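Local coordinates for putative succinylglutamate desuccinylase / aspartoacylase (Shewanella amazonensis, PDB 3FMC), which is a putative zinc-dependent hydrolase of the succinylglutamate desuccinylase / aspartoacylase family, probably acting on ester bonds, at residues P34-V42 with G67-N76; K281-R291 with Y359-L368. All coordinates share one frame; numbering follows the deposited sequence.

Contact 1 of 2, residues P34-V42 with G67-N76; sequences PSVYIQANV and GDISLVPLAN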
loop_
_atom_site.group_PDB
_atom_site.type_symbol
_atom_site.label_atom_id
_atom_site.label_comp_id
_atom_site.label_asym_id
_atom_site.label_seq_id
_atom_site.Cartn_x
_atom_site.Cartn_y
_atom_site.Cartn_z
ATOM N N PRO C 34 9.093 38.128 20.351
ATOM C CA PRO C 34 8.024 37.493 19.596
ATOM C C PRO C 34 7.785 36.050 20.051
ATOM O O PRO C 34 8.708 35.410 20.579
ATOM C CB PRO C 34 8.555 37.464 18.150
ATOM C CG PRO C 34 9.749 38.395 18.114
ATOM C CD PRO C 34 10.277 38.444 19.523
ATOM N N SER C 35 6.575 35.554 19.816
ATOM C CA SER C 35 6.233 34.156 20.114
ATOM C C SER C 35 6.529 33.295 18.887
ATOM O O SER C 35 6.401 33.723 17.729
ATOM C CB SER C 35 4.781 33.987 20.534
ATOM O OG SER C 35 3.896 34.471 19.546
ATOM N N VAL C 36 6.885 32.056 19.152
ATOM C CA VAL C 36 7.312 31.138 18.087
ATOM C C VAL C 36 6.565 29.809 18.234
ATOM O O VAL C 36 6.408 29.264 19.351
ATOM C CB VAL C 36 8.813 30.852 18.174
ATOM C CG1 VAL C 36 9.309 30.030 16.972
ATOM C CG2 VAL C 36 9.617 32.208 18.304
ATOM N N TYR C 37 6.141 29.306 17.094
ATOM C CA TYR C 37 5.501 27.998 16.979
ATOM C C TYR C 37 6.312 27.153 15.987
ATOM O O TYR C 37 6.555 27.591 14.872
ATOM C CB TYR C 37 4.072 28.127 16.522
ATOM C CG TYR C 37 3.407 26.796 16.234
ATOM C CD1 TYR C 37 2.739 26.081 17.230
ATOM C CD2 TYR C 37 3.451 26.250 14.956
ATOM C CE1 TYR C 37 2.120 24.826 16.924
ATOM C CE2 TYR C 37 2.838 25.031 14.658
ATOM C CZ TYR C 37 2.171 24.323 15.668
ATOM O OH TYR C 37 1.565 23.110 15.412
ATOM N N ILE C 38 6.752 25.977 16.437
ATOM C CA ILE C 38 7.606 25.064 15.633
ATOM C C ILE C 38 6.935 23.693 15.616
ATOM O O ILE C 38 6.526 23.198 16.668
ATOM C CB ILE C 38 9.021 24.926 16.231
ATOM C CG1 ILE C 38 9.606 26.323 16.504
ATOM C CG2 ILE C 38 9.927 24.063 15.331
ATOM C CD1 ILE C 38 11.052 26.323 17.083
ATOM N N GLN C 39 6.815 23.108 14.428
ATOM C CA GLN C 39 6.274 21.743 14.295
ATOM C C GLN C 39 7.142 20.905 13.367
ATOM O O GLN C 39 7.874 21.427 12.548
ATOM C CB GLN C 39 4.813 21.723 13.827
ATOM C CG GLN C 39 4.575 22.257 12.425
ATOM C CD GLN C 39 3.149 22.251 12.015
ATOM O OE1 GLN C 39 2.255 22.344 12.842
ATOM N NE2 GLN C 39 2.918 22.114 10.716
ATOM N N ALA C 40 7.018 19.585 13.505
ATOM C CA ALA C 40 7.778 18.632 12.713
ATOM C C ALA C 40 6.920 17.411 12.418
ATOM O O ALA C 40 6.050 17.044 13.233
ATOM C CB ALA C 40 9.020 18.135 13.486
ATOM N N ASN C 41 7.266 16.761 11.316
ATOM C CA ASN C 41 6.827 15.364 10.989
ATOM C C ASN C 41 5.338 15.292 10.621
ATOM O O ASN C 41 4.633 14.297 10.926
ATOM C CB ASN C 41 7.205 14.441 12.189
ATOM C CG ASN C 41 7.423 12.948 11.843
ATOM O OD1 ASN C 41 7.595 12.136 12.773
ATOM N ND2 ASN C 41 7.472 12.586 10.559
ATOM N N VAL C 42 4.843 16.371 10.004
ATOM C CA VAL C 42 3.494 16.369 9.440
ATOM C C VAL C 42 3.483 15.314 8.323
ATOM O O VAL C 42 2.487 14.575 8.141
ATOM C CB VAL C 42 3.034 17.794 8.989
ATOM C CG1 VAL C 42 1.757 17.734 8.094
ATOM C CG2 VAL C 42 2.689 18.680 10.226
ATOM N N GLY C 67 10.671 35.586 24.516
ATOM C CA GLY C 67 9.383 35.284 23.944
ATOM C C GLY C 67 9.045 33.808 24.103
ATOM O O GLY C 67 9.933 32.968 24.333
ATOM N N ASP C 68 7.768 33.501 24.012
ATOM C CA ASP C 68 7.295 32.114 24.164
ATOM C C ASP C 68 7.707 31.288 22.947
ATOM O O ASP C 68 7.723 31.811 21.812
ATOM C CB ASP C 68 5.780 32.032 24.236
ATOM C CG ASP C 68 5.201 32.654 25.456
ATOM O OD1 ASP C 68 5.930 32.847 26.435
ATOM O OD2 ASP C 68 4.001 32.980 25.407
ATOM N N ILE C 69 8.046 30.024 23.190
ATOM C CA ILE C 69 8.334 29.067 22.098
ATOM C C ILE C 69 7.531 27.786 22.367
ATOM O O ILE C 69 7.652 27.228 23.449
ATOM C CB ILE C 69 9.814 28.683 22.006
ATOM C CG1 ILE C 69 10.710 29.918 21.807
ATOM C CG2 ILE C 69 10.036 27.637 20.836
ATOM C CD1 ILE C 69 12.232 29.606 21.776
ATOM N N SER C 70 6.692 27.378 21.405
ATOM C CA SER C 70 5.904 26.114 21.465
ATOM C C SER C 70 6.425 25.186 20.396
ATOM O O SER C 70 6.669 25.633 19.278
ATOM C CB SER C 70 4.443 26.361 21.239
ATOM O OG SER C 70 3.929 27.037 22.368
ATOM N N LEU C 71 6.661 23.928 20.746
ATOM C CA LEU C 71 7.213 22.969 19.797
ATOM C C LEU C 71 6.338 21.721 19.775
ATOM O O LEU C 71 5.951 21.184 20.822
ATOM C CB LEU C 71 8.678 22.607 20.080
ATOM C CG LEU C 71 9.646 23.780 20.383
ATOM C CD1 LEU C 71 9.677 24.124 21.950
ATOM C CD2 LEU C 71 10.999 23.440 19.812
ATOM N N VAL C 72 6.051 21.291 18.550
ATOM C CA VAL C 72 5.149 20.160 18.283
ATOM C C VAL C 72 5.861 19.117 17.400
ATOM O O VAL C 72 5.745 19.146 16.187
ATOM C CB VAL C 72 3.807 20.631 17.656
ATOM C CG1 VAL C 72 2.774 19.439 17.537
ATOM C CG2 VAL C 72 3.174 21.790 18.453
ATOM N N PRO C 73 6.636 18.229 18.020
ATOM C CA PRO C 73 7.245 17.109 17.288
ATOM C C PRO C 73 6.118 16.076 17.065
ATOM O O PRO C 73 5.039 16.172 17.678
ATOM C CB PRO C 73 8.290 16.568 18.253
ATOM C CG PRO C 73 7.690 16.878 19.622
ATOM C CD PRO C 73 6.940 18.185 19.469
ATOM N N LEU C 74 6.343 15.124 16.170
ATOM C CA LEU C 74 5.397 14.031 15.979
ATOM C C LEU C 74 4.008 14.552 15.700
ATOM O O LEU C 74 2.995 14.076 16.260
ATOM C CB LEU C 74 5.443 13.099 17.215
ATOM C CG LEU C 74 6.789 12.505 17.618
ATOM C CD1 LEU C 74 6.786 11.950 19.046
ATOM C CD2 LEU C 74 7.334 11.465 16.604
ATOM N N ALA C 75 3.961 15.516 14.793
ATOM C CA ALA C 75 2.719 16.279 14.581
ATOM C C ALA C 75 1.594 15.538 13.819
ATOM O O ALA C 75 0.492 16.051 13.737
ATOM C CB ALA C 75 2.990 17.660 13.922
ATOM N N ASN C 76 1.875 14.342 13.319
ATOM C CA ASN C 76 0.880 13.561 12.571
ATOM C C ASN C 76 1.029 12.076 12.853
ATOM O O ASN C 76 1.538 11.323 12.022
ATOM C CB ASN C 76 1.031 13.869 11.089
ATOM C CG ASN C 76 0.014 13.123 10.218
ATOM O OD1 ASN C 76 -0.968 12.572 10.727
ATOM N ND2 ASN C 76 0.232 13.136 8.914
HETATM O O HOH W 1 4.549 29.957 21.521
#
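Val36 through Gln39 run beside Ile69 through Val72 as neighbouring parallel strands, their short axes only 12° apart. Backbone hydrogen bonds do most of the joining. Val36 and Ile38 each use both N and O toward the other strand: Val36 N reaches Asp68 O, Ser70 N returns to Val36 O, Ile38 N goes to Ser70 O, and Val72 N closes on Ile38 O at 2.7 Å. Ala40, the last residue of strand 36-40, takes Val72 O with its N and receives Ala75 N on its O, beyond the end of strand 69-72. At the other end Pro34 O is buried without a hydrogen-bond partner, with Gly67 CA 3.4 Å away in a CA-H...O contact.

Apolar contacts form on both faces. Ile38 CD1 lies alongside Leu71 CD2 at 4.0 Å and Ile69 CG2 at 4.1 Å, the three side chains pointing the same way; Ile38 and Ile69 pack on Leu56 and Leu60 of helix 48-60. On the other face Tyr37, with CG anti to its backbone N (chi1 173°), swings its ring across Val72, CE1 meeting CG2 at 3.6 Å.

Polar side chains finish the seam. Tyr37 OH donates to Gln39 OE1 at 2.8 Å, at the ring's edge and in the carbonyl plane, while Gln39 NE2 is held by Asp170 and Tyr104. A water links Val36 O to Ser70 OG. Asn76 ND2 gives Val42 O a nearly straight bond of 2.8 Å (170°), and Asn76 OD1 weakly caps the following helix at Gly79 N.

This is the core of a strand-helix-strand unit. His43 directly follows Val42 and may form a zinc site with Glu46 and His172, so the hydrogen bond from the Asn76 side-chain amide probably helps hold the loop leading from the strand into that presumed site.

Contact 2 of 2, residues K281-R291 with Y359-L368; sequences KRYGCFLKNYR and YKVMTKVFEL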
loop_
_atom_site.group_PDB
_atom_site.type_symbol
_atom_site.label_atom_id
_atom_site.label_comp_id
_atom_site.label_asym_id
_atom_site.label_seq_id
_atom_site.Cartn_x
_atom_site.Cartn_y
_atom_site.Cartn_z
ATOM N N LYS C 281 27.992 30.494 2.059
ATOM C CA LYS C 281 27.354 31.145 0.895
ATOM C C LYS C 281 25.901 30.702 0.918
ATOM O O LYS C 281 25.612 29.552 1.272
ATOM C CB LYS C 281 27.984 30.717 -0.429
ATOM C CG LYS C 281 29.375 31.257 -0.680
ATOM C CD LYS C 281 29.344 32.664 -1.235
ATOM C CE LYS C 281 30.695 33.016 -1.832
ATOM N NZ LYS C 281 31.808 32.628 -0.907
ATOM N N ARG C 282 25.023 31.644 0.608
ATOM C CA ARG C 282 23.590 31.406 0.624
ATOM C C ARG C 282 23.012 31.820 -0.681
ATOM O O ARG C 282 23.120 32.996 -1.101
ATOM C CB ARG C 282 22.927 32.151 1.779
ATOM C CG ARG C 282 23.262 31.524 3.132
ATOM C CD ARG C 282 22.664 32.375 4.282
ATOM N NE ARG C 282 22.886 31.732 5.573
ATOM C CZ ARG C 282 23.950 31.965 6.356
ATOM N NH1 ARG C 282 24.875 32.828 5.980
ATOM N NH2 ARG C 282 24.101 31.314 7.500
ATOM N N TYR C 283 22.313 30.869 -1.314
ATOM C CA TYR C 283 21.746 31.117 -2.620
ATOM C C TYR C 283 20.242 31.017 -2.605
ATOM O O TYR C 283 19.670 30.401 -1.710
ATOM C CB TYR C 283 22.285 30.105 -3.629
ATOM C CG TYR C 283 23.783 30.183 -3.763
ATOM C CD1 TYR C 283 24.388 31.099 -4.625
ATOM C CD2 TYR C 283 24.576 29.372 -3.016
ATOM C CE1 TYR C 283 25.774 31.172 -4.719
ATOM C CE2 TYR C 283 25.937 29.436 -3.111
ATOM C CZ TYR C 283 26.521 30.324 -3.963
ATOM O OH TYR C 283 27.900 30.363 -3.958
ATOM N N GLY C 284 19.607 31.623 -3.604
ATOM C CA GLY C 284 18.154 31.573 -3.728
ATOM C C GLY C 284 17.689 31.545 -5.160
ATOM O O GLY C 284 18.497 31.626 -6.095
ATOM N N CYS C 285 16.396 31.293 -5.321
ATOM C CA CYS C 285 15.737 31.422 -6.607
ATOM C C CYS C 285 14.268 31.653 -6.315
ATOM O O CYS C 285 13.789 31.310 -5.221
ATOM C CB CYS C 285 16.014 30.261 -7.552
ATOM S SG CYS C 285 14.926 28.866 -7.484
ATOM N N PHE C 286 13.569 32.312 -7.228
ATOM C CA PHE C 286 12.159 32.506 -7.078
ATOM C C PHE C 286 11.490 31.160 -7.404
ATOM O O PHE C 286 11.948 30.427 -8.282
ATOM C CB PHE C 286 11.646 33.623 -7.972
ATOM C CG PHE C 286 12.096 34.961 -7.501
ATOM C CD1 PHE C 286 11.418 35.594 -6.497
ATOM C CD2 PHE C 286 13.257 35.534 -7.984
ATOM C CE1 PHE C 286 11.842 36.810 -6.016
ATOM C CE2 PHE C 286 13.672 36.756 -7.505
ATOM C CZ PHE C 286 12.953 37.387 -6.516
ATOM N N LEU C 287 10.387 30.890 -6.725
ATOM C CA LEU C 287 9.711 29.595 -6.796
ATOM C C LEU C 287 9.386 29.148 -8.209
ATOM O O LEU C 287 9.486 27.945 -8.511
ATOM C CB LEU C 287 8.448 29.626 -5.966
ATOM C CG LEU C 287 7.639 28.330 -5.883
ATOM C CD1 LEU C 287 8.426 27.213 -5.169
ATOM C CD2 LEU C 287 6.279 28.649 -5.216
ATOM N N LYS C 288 9.012 30.091 -9.062
ATOM C CA LYS C 288 8.681 29.775 -10.476
ATOM C C LYS C 288 9.857 29.135 -11.238
ATOM O O LYS C 288 9.665 28.450 -12.253
ATOM C CB LYS C 288 8.187 31.020 -11.221
ATOM C CG LYS C 288 9.287 32.020 -11.531
ATOM C CD LYS C 288 8.798 33.259 -12.279
ATOM C CE LYS C 288 10.008 34.213 -12.472
ATOM N NZ LYS C 288 9.673 35.578 -12.992
ATOM N N ASN C 289 11.082 29.358 -10.755
ATOM C CA ASN C 289 12.274 28.791 -11.379
ATOM C C ASN C 289 12.755 27.446 -10.788
ATOM O O ASN C 289 13.805 26.927 -11.150
ATOM C CB ASN C 289 13.366 29.857 -11.359
ATOM C CG ASN C 289 13.026 31.027 -12.240
ATOM O OD1 ASN C 289 12.398 30.841 -13.282
ATOM N ND2 ASN C 289 13.404 32.237 -11.830
ATOM N N TYR C 290 11.941 26.884 -9.894
ATOM C CA TYR C 290 12.172 25.575 -9.276
ATOM C C TYR C 290 11.442 24.565 -10.170
ATOM O O TYR C 290 10.208 24.597 -10.261
ATOM C CB TYR C 290 11.649 25.576 -7.834
ATOM C CG TYR C 290 12.026 24.391 -6.961
ATOM C CD1 TYR C 290 13.287 23.816 -7.013
ATOM C CD2 TYR C 290 11.109 23.872 -6.028
ATOM C CE1 TYR C 290 13.626 22.730 -6.182
ATOM C CE2 TYR C 290 11.446 22.833 -5.171
ATOM C CZ TYR C 290 12.706 22.267 -5.241
ATOM O OH TYR C 290 13.067 21.228 -4.404
ATOM N N ARG C 291 12.210 23.755 -10.877
ATOM C CA ARG C 291 11.733 22.838 -11.907
ATOM C C ARG C 291 11.763 21.358 -11.526
ATOM O O ARG C 291 12.673 20.901 -10.838
ATOM C CB ARG C 291 12.633 23.013 -13.145
ATOM C CG ARG C 291 12.812 24.471 -13.596
ATOM C CD ARG C 291 11.514 25.172 -13.881
ATOM N NE ARG C 291 10.717 24.529 -14.936
ATOM C CZ ARG C 291 10.889 24.707 -16.254
ATOM N NH1 ARG C 291 11.849 25.503 -16.725
ATOM N NH2 ARG C 291 10.097 24.066 -17.121
ATOM N N TYR C 359 14.106 14.455 -10.330
ATOM C CA TYR C 359 14.726 15.504 -9.535
ATOM C C TYR C 359 13.888 16.751 -9.493
ATOM O O TYR C 359 13.040 16.938 -10.345
ATOM C CB TYR C 359 16.065 15.952 -10.187
ATOM C CG TYR C 359 17.330 15.111 -9.962
ATOM C CD1 TYR C 359 17.575 13.961 -10.697
ATOM C CD2 TYR C 359 18.324 15.531 -9.080
ATOM C CE1 TYR C 359 18.712 13.207 -10.534
ATOM C CE2 TYR C 359 19.484 14.820 -8.929
ATOM C CZ TYR C 359 19.692 13.660 -9.656
ATOM O OH TYR C 359 20.834 12.917 -9.502
ATOM N N LYS C 360 14.094 17.557 -8.446
ATOM C CA LYS C 360 13.677 18.961 -8.426
ATOM C C LYS C 360 14.991 19.789 -8.445
ATOM O O LYS C 360 15.954 19.486 -7.716
ATOM C CB LYS C 360 12.770 19.313 -7.279
ATOM C CG LYS C 360 11.382 18.688 -7.415
ATOM C CD LYS C 360 10.513 19.231 -6.300
ATOM C CE LYS C 360 9.222 18.606 -6.272
ATOM N NZ LYS C 360 8.432 19.386 -5.282
ATOM N N VAL C 361 15.005 20.784 -9.327
ATOM C CA VAL C 361 16.179 21.581 -9.619
ATOM C C VAL C 361 15.915 23.073 -9.561
ATOM O O VAL C 361 14.985 23.567 -10.187
ATOM C CB VAL C 361 16.682 21.223 -11.064
ATOM C CG1 VAL C 361 17.960 22.008 -11.418
ATOM C CG2 VAL C 361 16.900 19.726 -11.174
HETATM N N MSE C 362 16.706 23.819 -8.763
HETATM C CA MSE C 362 16.588 25.275 -8.782
HETATM C C MSE C 362 17.371 25.778 -9.982
HETATM O O MSE C 362 18.512 25.343 -10.209
HETATM C CB MSE C 362 17.191 25.911 -7.513
HETATM C CG MSE C 362 16.447 25.519 -6.305
HETATM SE SE MSE C 362 17.114 26.506 -4.733
HETATM C CE MSE C 362 16.035 25.657 -3.364
ATOM N N THR C 363 16.734 26.615 -10.774
ATOM C CA THR C 363 17.349 27.233 -11.917
ATOM C C THR C 363 17.337 28.764 -11.676
ATOM O O THR C 363 16.620 29.293 -10.782
ATOM C CB THR C 363 16.590 26.907 -13.228
ATOM O OG1 THR C 363 15.295 27.524 -13.211
ATOM C CG2 THR C 363 16.478 25.387 -13.403
ATOM N N LYS C 364 18.131 29.477 -12.482
ATOM C CA LYS C 364 18.204 30.962 -12.375
ATOM C C LYS C 364 18.523 31.352 -10.907
ATOM O O LYS C 364 17.955 32.285 -10.324
ATOM C CB LYS C 364 16.942 31.603 -12.904
ATOM C CG LYS C 364 16.716 31.248 -14.409
ATOM C CD LYS C 364 15.328 31.667 -14.831
ATOM C CE LYS C 364 15.109 31.570 -16.345
ATOM N NZ LYS C 364 15.806 30.388 -16.865
ATOM N N VAL C 365 19.499 30.647 -10.376
ATOM C CA VAL C 365 19.938 30.807 -8.997
ATOM C C VAL C 365 20.857 32.009 -8.836
ATOM O O VAL C 365 21.675 32.308 -9.716
ATOM C CB VAL C 365 20.636 29.519 -8.528
ATOM C CG1 VAL C 365 21.275 29.712 -7.156
ATOM C CG2 VAL C 365 19.619 28.325 -8.537
ATOM N N PHE C 366 20.723 32.714 -7.717
ATOM C CA PHE C 366 21.607 33.827 -7.440
ATOM C C PHE C 366 21.997 33.850 -5.992
ATOM O O PHE C 366 21.325 33.262 -5.147
ATOM C CB PHE C 366 20.912 35.112 -7.811
ATOM C CG PHE C 366 19.626 35.299 -7.139
ATOM C CD1 PHE C 366 19.538 36.043 -5.951
ATOM C CD2 PHE C 366 18.437 34.819 -7.717
ATOM C CE1 PHE C 366 18.281 36.259 -5.351
ATOM C CE2 PHE C 366 17.176 35.023 -7.095
ATOM C CZ PHE C 366 17.119 35.754 -5.915
ATOM N N GLU C 367 23.109 34.510 -5.688
ATOM C CA GLU C 367 23.547 34.616 -4.299
ATOM C C GLU C 367 22.631 35.611 -3.570
ATOM O O GLU C 367 22.277 36.685 -4.089
ATOM C CB GLU C 367 25.025 35.009 -4.199
ATOM C CG GLU C 367 25.487 35.128 -2.770
ATOM C CD GLU C 367 26.999 35.232 -2.660
ATOM O OE1 GLU C 367 27.658 35.498 -3.699
ATOM O OE2 GLU C 367 27.513 35.003 -1.549
ATOM N N LEU C 368 22.183 35.229 -2.385
ATOM C CA LEU C 368 21.263 36.099 -1.646
ATOM C C LEU C 368 22.074 37.198 -0.987
ATOM O O LEU C 368 23.200 36.955 -0.588
ATOM C CB LEU C 368 20.461 35.325 -0.592
ATOM C CG LEU C 368 19.373 34.367 -1.123
ATOM C CD1 LEU C 368 18.796 33.634 0.077
ATOM C CD2 LEU C 368 18.295 35.061 -1.944
ATOM O OXT LEU C 368 21.598 38.310 -0.835
HETATM O O HOH W 2 25.420 34.713 0.420
HETATM O O HOH W 3 15.323 32.936 -9.588
HETATM O O HOH W 4 13.868 27.254 -15.603
#
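Met362, built as selenomethionine, touches both Cys285 and Tyr290: its CB is 3.7 Å from Cys285 SG, and its CG is 3.7 Å from Tyr290 CD1. With CG anti to the backbone N (chi1 -169°), Tyr290 sets its ring beside Met362 and against Lys360, which it crosses at about a right angle, OH lying 3.5 Å from Lys360 CB. With an alanine here, Met362 CG would probably lose its neighbour at CD1 and the Lys360 methylenes the ring they lie against. Farther out, Phe366 puts one ring face over Gly284 O and meets the Phe286 ring obliquely.

Antiparallel backbone bonds hold two separate short pairings, Gly284 with Phe366 and Arg291 with Val361; Leu368 N to Arg282 O (2.7 Å) extends the first to the terminus. Between them Asn289 O accepts twice from Thr363, from OG1 at 2.6 Å on a lone pair and from N at 3.0 Å, and a water bridges Phe286 N, Asn289 ND2 and Lys364 O. At the polar edge another water joins Thr363 OG1 to Arg291 NH1, and Arg291 makes a cation-pi contact with Trp146 of the fourth subunit. Backbone bonds and a terminal salt bridge, Leu368 to Arg188, hold the C-terminal segment.

Contact 1 closes before contact 2 opens along the chain, and the two lie on opposite sides of its centre, their own centres 27 Å apart and their nearest atoms about 15 Å apart. They never touch. What joins them is a run of paired strands: 36-40 pairs with 167-174, which pairs with 237-243, then 176-184 and 198-202, and the last of these pairs with 283-286 of contact 2. Residues 34-42 and 67-76 belong to the parallel strands of the succinylglutamate desuccinylase/aspartoacylase catalytic domain, whereas residues 281-291 and 359-368 bring the chain's end back onto that framework after a helix-free excursion of strands and loops, residues 292-358, so the later strands are tied to the catalytic part.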